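Local coordinates for RNA polymerase sigma factor SIGMA-28 (FliA) (Aquifex aeolicus, PDB 1RP3), which probably directs RNA polymerase to flagellar gene promoters as a sigma factor, and is seen here inactive, bound by its anti-sigma factor FlgM, at residues A[114-122]-A[213-221]. Numbering follows the deposited sequence.
Sequences REPTDEEVA and LETSVSRVS
Asp118 holds the first backbone amides of helix 217-236 with its carboxylate, showing how a helix N-terminus can be bound by an acid from another part of the chain. From CB, Asp118 turns CG anti to its carbonyl carbon (chi1 -60°), which carries the carboxylate across to the other segment. Asp118 CG comes within 3.4 Å of Val217 N. Asp118 OD2 offers its syn lone pair to Val217 N at 3.0 Å, in a nearly straight bond (171°), and also rests 3.4 Å from Val217 CG2. Asp118 OD1 accepts two bonds from Ser218: Ser218 N reaches it from the syn side at 2.9 Å, slightly out of the carboxylate plane, while Ser218 OG donates to it at 2.9 Å, approaching almost in line with the C-O bond. The carboxylate is thus fixed in rotation, and the positive end of the helix dipole probably stabilises its charge. Ser216, the N-cap, accepts from Arg219 N through OG; Ser216 CB packs 3.6 Å from Pro116 O. On the flank, Glu115 bends at chi2 and crosses Arg219 at about a right angle, Glu115 OE2 lying 3.8 Å from Arg219 CB; their charges are near each other, but beyond a salt bridge. Thr117 and Glu120 form a capping box at the start of helix 118-125; the short helical segments 118-122 and 217-221 run at 84° to each other. Phe133 of helix 129-158 touches both Asp118 and Val217, and helix 92-112 backs Glu115 and Pro116: the contact joins sigma region 3 to region 4 in the inactive conformation.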
ATOM      1  N   ARG A 114      -6.236 -19.278  26.487  1.00 61.22           N
ATOM      2  CA  ARG A 114      -5.263 -18.332  25.949  1.00 57.20           C
ATOM      3  C   ARG A 114      -5.479 -18.114  24.457  1.00 55.72           C
ATOM      4  O   ARG A 114      -6.356 -18.727  23.841  1.00 56.91           O
ATOM      5  CB  ARG A 114      -3.853 -18.883  26.136  1.00 53.53           C
ATOM      6  CG  ARG A 114      -3.652 -20.253  25.492  1.00 49.86           C
ATOM      7  CD  ARG A 114      -2.179 -20.551  25.248  1.00 48.48           C
ATOM      8  NE  ARG A 114      -1.951 -21.946  24.876  1.00 46.95           N
ATOM      9  CZ  ARG A 114      -2.061 -22.441  23.646  1.00 46.32           C
ATOM     10  NH1 ARG A 114      -2.405 -21.654  22.630  1.00 44.90           N
ATOM     11  NH2 ARG A 114      -1.805 -23.727  23.430  1.00 42.33           N
ATOM     12  N   GLU A 115      -4.654 -17.251  23.876  1.00 52.56           N
ATOM     13  CA  GLU A 115      -4.716 -16.976  22.448  1.00 50.92           C
ATOM     14  C   GLU A 115      -4.055 -18.144  21.706  1.00 48.53           C
ATOM     15  O   GLU A 115      -2.981 -18.597  22.089  1.00 49.82           O
ATOM     16  CB  GLU A 115      -3.952 -15.684  22.149  1.00 52.19           C
ATOM     17  CG  GLU A 115      -3.959 -15.258  20.687  1.00 54.00           C
ATOM     18  CD  GLU A 115      -5.302 -14.728  20.226  1.00 54.43           C
ATOM     19  OE1 GLU A 115      -5.948 -13.986  20.998  1.00 53.73           O
ATOM     20  OE2 GLU A 115      -5.694 -15.044  19.080  1.00 56.09           O
ATOM     21  N   PRO A 116      -4.688 -18.645  20.634  1.00 46.39           N
ATOM     22  CA  PRO A 116      -4.133 -19.763  19.856  1.00 44.46           C
ATOM     23  C   PRO A 116      -2.900 -19.348  19.053  1.00 43.37           C
ATOM     24  O   PRO A 116      -2.686 -18.165  18.806  1.00 44.01           O
ATOM     25  CB  PRO A 116      -5.266 -20.104  18.884  1.00 43.09           C
ATOM     26  CG  PRO A 116      -6.488 -19.537  19.519  1.00 45.28           C
ATOM     27  CD  PRO A 116      -6.009 -18.254  20.117  1.00 46.23           C
ATOM     28  N   THR A 117      -2.091 -20.317  18.647  1.00 41.49           N
ATOM     29  CA  THR A 117      -0.923 -20.012  17.827  1.00 41.27           C
ATOM     30  C   THR A 117      -1.408 -20.136  16.388  1.00 40.93           C
ATOM     31  O   THR A 117      -2.493 -20.665  16.151  1.00 40.31           O
ATOM     32  CB  THR A 117       0.240 -21.023  18.042  1.00 40.63           C
ATOM     33  OG1 THR A 117      -0.154 -22.328  17.610  1.00 41.02           O
ATOM     34  CG2 THR A 117       0.633 -21.090  19.489  1.00 44.28           C
ATOM     35  N   ASP A 118      -0.616 -19.676  15.426  1.00 39.11           N
ATOM     36  CA  ASP A 118      -1.011 -19.789  14.025  1.00 41.88           C
ATOM     37  C   ASP A 118      -1.040 -21.257  13.589  1.00 42.53           C
ATOM     38  O   ASP A 118      -1.887 -21.668  12.782  1.00 41.78           O
ATOM     39  CB  ASP A 118      -0.063 -18.979  13.133  1.00 41.74           C
ATOM     40  CG  ASP A 118      -0.062 -17.490  13.481  1.00 44.13           C
ATOM     41  OD1 ASP A 118      -1.158 -16.885  13.570  1.00 43.70           O
ATOM     42  OD2 ASP A 118       1.037 -16.924  13.685  1.00 43.97           O
ATOM     43  N   GLU A 119      -0.132 -22.049  14.152  1.00 41.97           N
ATOM     44  CA  GLU A 119      -0.055 -23.469  13.832  1.00 44.88           C
ATOM     45  C   GLU A 119      -1.322 -24.162  14.313  1.00 44.50           C
ATOM     46  O   GLU A 119      -1.834 -25.068  13.642  1.00 44.77           O
ATOM     47  CB  GLU A 119       1.167 -24.117  14.495  1.00 45.36           C
ATOM     48  CG  GLU A 119       2.178 -23.137  15.093  1.00 48.48           C
ATOM     49  CD  GLU A 119       3.035 -22.452  14.058  1.00 50.27           C
ATOM     50  OE1 GLU A 119       3.474 -23.114  13.095  1.00 53.66           O
ATOM     51  OE2 GLU A 119       3.292 -21.248  14.214  1.00 52.88           O
ATOM     52  N   GLU A 120      -1.846 -23.707  15.452  1.00 44.52           N
ATOM     53  CA  GLU A 120      -3.064 -24.285  16.019  1.00 46.87           C
ATOM     54  C   GLU A 120      -4.319 -23.859  15.259  1.00 47.17           C
ATOM     55  O   GLU A 120      -5.280 -24.629  15.150  1.00 49.65           O
ATOM     56  CB  GLU A 120      -3.191 -23.949  17.516  1.00 48.35           C
ATOM     57  CG  GLU A 120      -2.184 -24.695  18.419  1.00 49.19           C
ATOM     58  CD  GLU A 120      -2.164 -24.210  19.877  1.00 52.29           C
ATOM     59  OE1 GLU A 120      -2.557 -23.048  20.145  1.00 53.11           O
ATOM     60  OE2 GLU A 120      -1.724 -24.992  20.760  1.00 52.90           O
ATOM     61  N   VAL A 121      -4.305 -22.637  14.728  1.00 45.63           N
ATOM     62  CA  VAL A 121      -5.433 -22.110  13.970  1.00 42.96           C
ATOM     63  C   VAL A 121      -5.531 -22.864  12.651  1.00 43.10           C
ATOM     64  O   VAL A 121      -6.602 -23.313  12.256  1.00 41.87           O
ATOM     65  CB  VAL A 121      -5.273 -20.581  13.690  1.00 42.58           C
ATOM     66  CG1 VAL A 121      -6.339 -20.107  12.710  1.00 40.42           C
ATOM     67  CG2 VAL A 121      -5.360 -19.780  14.993  1.00 38.41           C
ATOM     68  N   ALA A 122      -4.391 -23.023  11.990  1.00 44.33           N
ATOM     69  CA  ALA A 122      -4.322 -23.718  10.712  1.00 46.78           C
ATOM     70  C   ALA A 122      -4.744 -25.178  10.866  1.00 47.84           C
ATOM     71  O   ALA A 122      -5.366 -25.747   9.961  1.00 48.43           O
ATOM     72  CB  ALA A 122      -2.909 -23.627  10.145  1.00 45.45           C
ATOM     73  N   LEU A 213       4.505  -7.600  19.419  1.00 47.64           N
ATOM     74  CA  LEU A 213       3.455  -7.737  20.431  1.00 47.64           C
ATOM     75  C   LEU A 213       3.386  -9.106  21.125  1.00 47.89           C
ATOM     76  O   LEU A 213       2.537  -9.332  22.003  1.00 46.87           O
ATOM     77  CB  LEU A 213       2.093  -7.341  19.853  1.00 47.67           C
ATOM     78  CG  LEU A 213       2.037  -5.904  19.319  1.00 48.79           C
ATOM     79  CD1 LEU A 213       0.617  -5.558  18.888  1.00 48.37           C
ATOM     80  CD2 LEU A 213       2.525  -4.925  20.384  1.00 47.72           C
ATOM     81  N   GLU A 214       4.310  -9.994  20.755  1.00 46.27           N
ATOM     82  CA  GLU A 214       4.399 -11.337  21.322  1.00 46.35           C
ATOM     83  C   GLU A 214       3.107 -12.147  21.188  1.00 46.02           C
ATOM     84  O   GLU A 214       2.736 -12.888  22.099  1.00 46.03           O
ATOM     85  CB  GLU A 214       4.838 -11.265  22.784  1.00 47.04           C
ATOM     86  N   THR A 215       2.423 -12.002  20.056  1.00 43.02           N
ATOM     87  CA  THR A 215       1.189 -12.740  19.819  1.00 40.23           C
ATOM     88  C   THR A 215       1.262 -13.458  18.470  1.00 39.44           C
ATOM     89  O   THR A 215       2.344 -13.572  17.883  1.00 39.52           O
ATOM     90  CB  THR A 215      -0.035 -11.801  19.859  1.00 40.31           C
ATOM     91  OG1 THR A 215      -1.247 -12.574  19.811  1.00 38.60           O
ATOM     92  CG2 THR A 215       0.005 -10.836  18.683  1.00 39.85           C
ATOM     93  N   SER A 216       0.117 -13.958  17.999  1.00 37.33           N
ATOM     94  CA  SER A 216       0.028 -14.657  16.714  1.00 37.27           C
ATOM     95  C   SER A 216      -0.265 -13.690  15.565  1.00 37.24           C
ATOM     96  O   SER A 216      -0.701 -12.562  15.786  1.00 36.96           O
ATOM     97  CB  SER A 216      -1.101 -15.682  16.748  1.00 38.16           C
ATOM     98  OG  SER A 216      -2.355 -15.018  16.792  1.00 36.37           O
ATOM     99  N   VAL A 217      -0.057 -14.161  14.338  1.00 37.23           N
ATOM    100  CA  VAL A 217      -0.329 -13.362  13.151  1.00 36.85           C
ATOM    101  C   VAL A 217      -1.844 -13.245  13.007  1.00 37.31           C
ATOM    102  O   VAL A 217      -2.355 -12.195  12.635  1.00 37.95           O
ATOM    103  CB  VAL A 217       0.294 -13.988  11.881  1.00 37.11           C
ATOM    104  CG1 VAL A 217      -0.094 -13.180  10.629  1.00 34.12           C
ATOM    105  CG2 VAL A 217       1.812 -14.037  12.028  1.00 32.56           C
ATOM    106  N   SER A 218      -2.559 -14.313  13.346  1.00 37.86           N
ATOM    107  CA  SER A 218      -4.019 -14.305  13.289  1.00 38.70           C
ATOM    108  C   SER A 218      -4.603 -13.200  14.173  1.00 39.81           C
ATOM    109  O   SER A 218      -5.563 -12.528  13.790  1.00 38.90           O
ATOM    110  CB  SER A 218      -4.568 -15.652  13.731  1.00 37.00           C
ATOM    111  OG  SER A 218      -4.010 -16.676  12.933  1.00 40.79           O
ATOM    112  N   ARG A 219      -4.005 -13.007  15.346  1.00 39.79           N
ATOM    113  CA  ARG A 219      -4.452 -11.979  16.274  1.00 41.20           C
ATOM    114  C   ARG A 219      -4.184 -10.574  15.734  1.00 41.14           C
ATOM    115  O   ARG A 219      -5.055  -9.700  15.805  1.00 41.33           O
ATOM    116  CB  ARG A 219      -3.773 -12.158  17.634  1.00 44.66           C
ATOM    117  CG  ARG A 219      -4.034 -11.039  18.636  1.00 49.03           C
ATOM    118  CD  ARG A 219      -5.519 -10.848  18.894  1.00 54.24           C
ATOM    119  NE  ARG A 219      -5.745  -9.768  19.850  1.00 59.25           N
ATOM    120  CZ  ARG A 219      -6.930  -9.448  20.363  1.00 61.24           C
ATOM    121  NH1 ARG A 219      -8.019 -10.127  20.014  1.00 62.58           N
ATOM    122  NH2 ARG A 219      -7.019  -8.445  21.229  1.00 61.08           N
ATOM    123  N   VAL A 220      -2.977 -10.347  15.216  1.00 39.31           N
ATOM    124  CA  VAL A 220      -2.636  -9.039  14.675  1.00 38.29           C
ATOM    125  C   VAL A 220      -3.532  -8.723  13.483  1.00 38.19           C
ATOM    126  O   VAL A 220      -3.972  -7.591  13.309  1.00 36.27           O
ATOM    127  CB  VAL A 220      -1.146  -8.945  14.279  1.00 39.39           C
ATOM    128  CG1 VAL A 220      -0.873  -7.647  13.522  1.00 39.49           C
ATOM    129  CG2 VAL A 220      -0.287  -8.982  15.517  1.00 35.78           C
ATOM    130  N   SER A 221      -3.888  -9.761  12.734  1.00 38.69           N
ATOM    131  CA  SER A 221      -4.750  -9.613  11.571  1.00 39.86           C
ATOM    132  C   SER A 221      -6.185  -9.222  11.899  1.00 40.15           C
ATOM    133  O   SER A 221      -6.754  -8.366  11.215  1.00 39.34           O
ATOM    134  CB  SER A 221      -4.713 -10.874  10.710  1.00 39.67           C
ATOM    135  OG  SER A 221      -3.438 -10.984  10.098  1.00 41.15           O
TER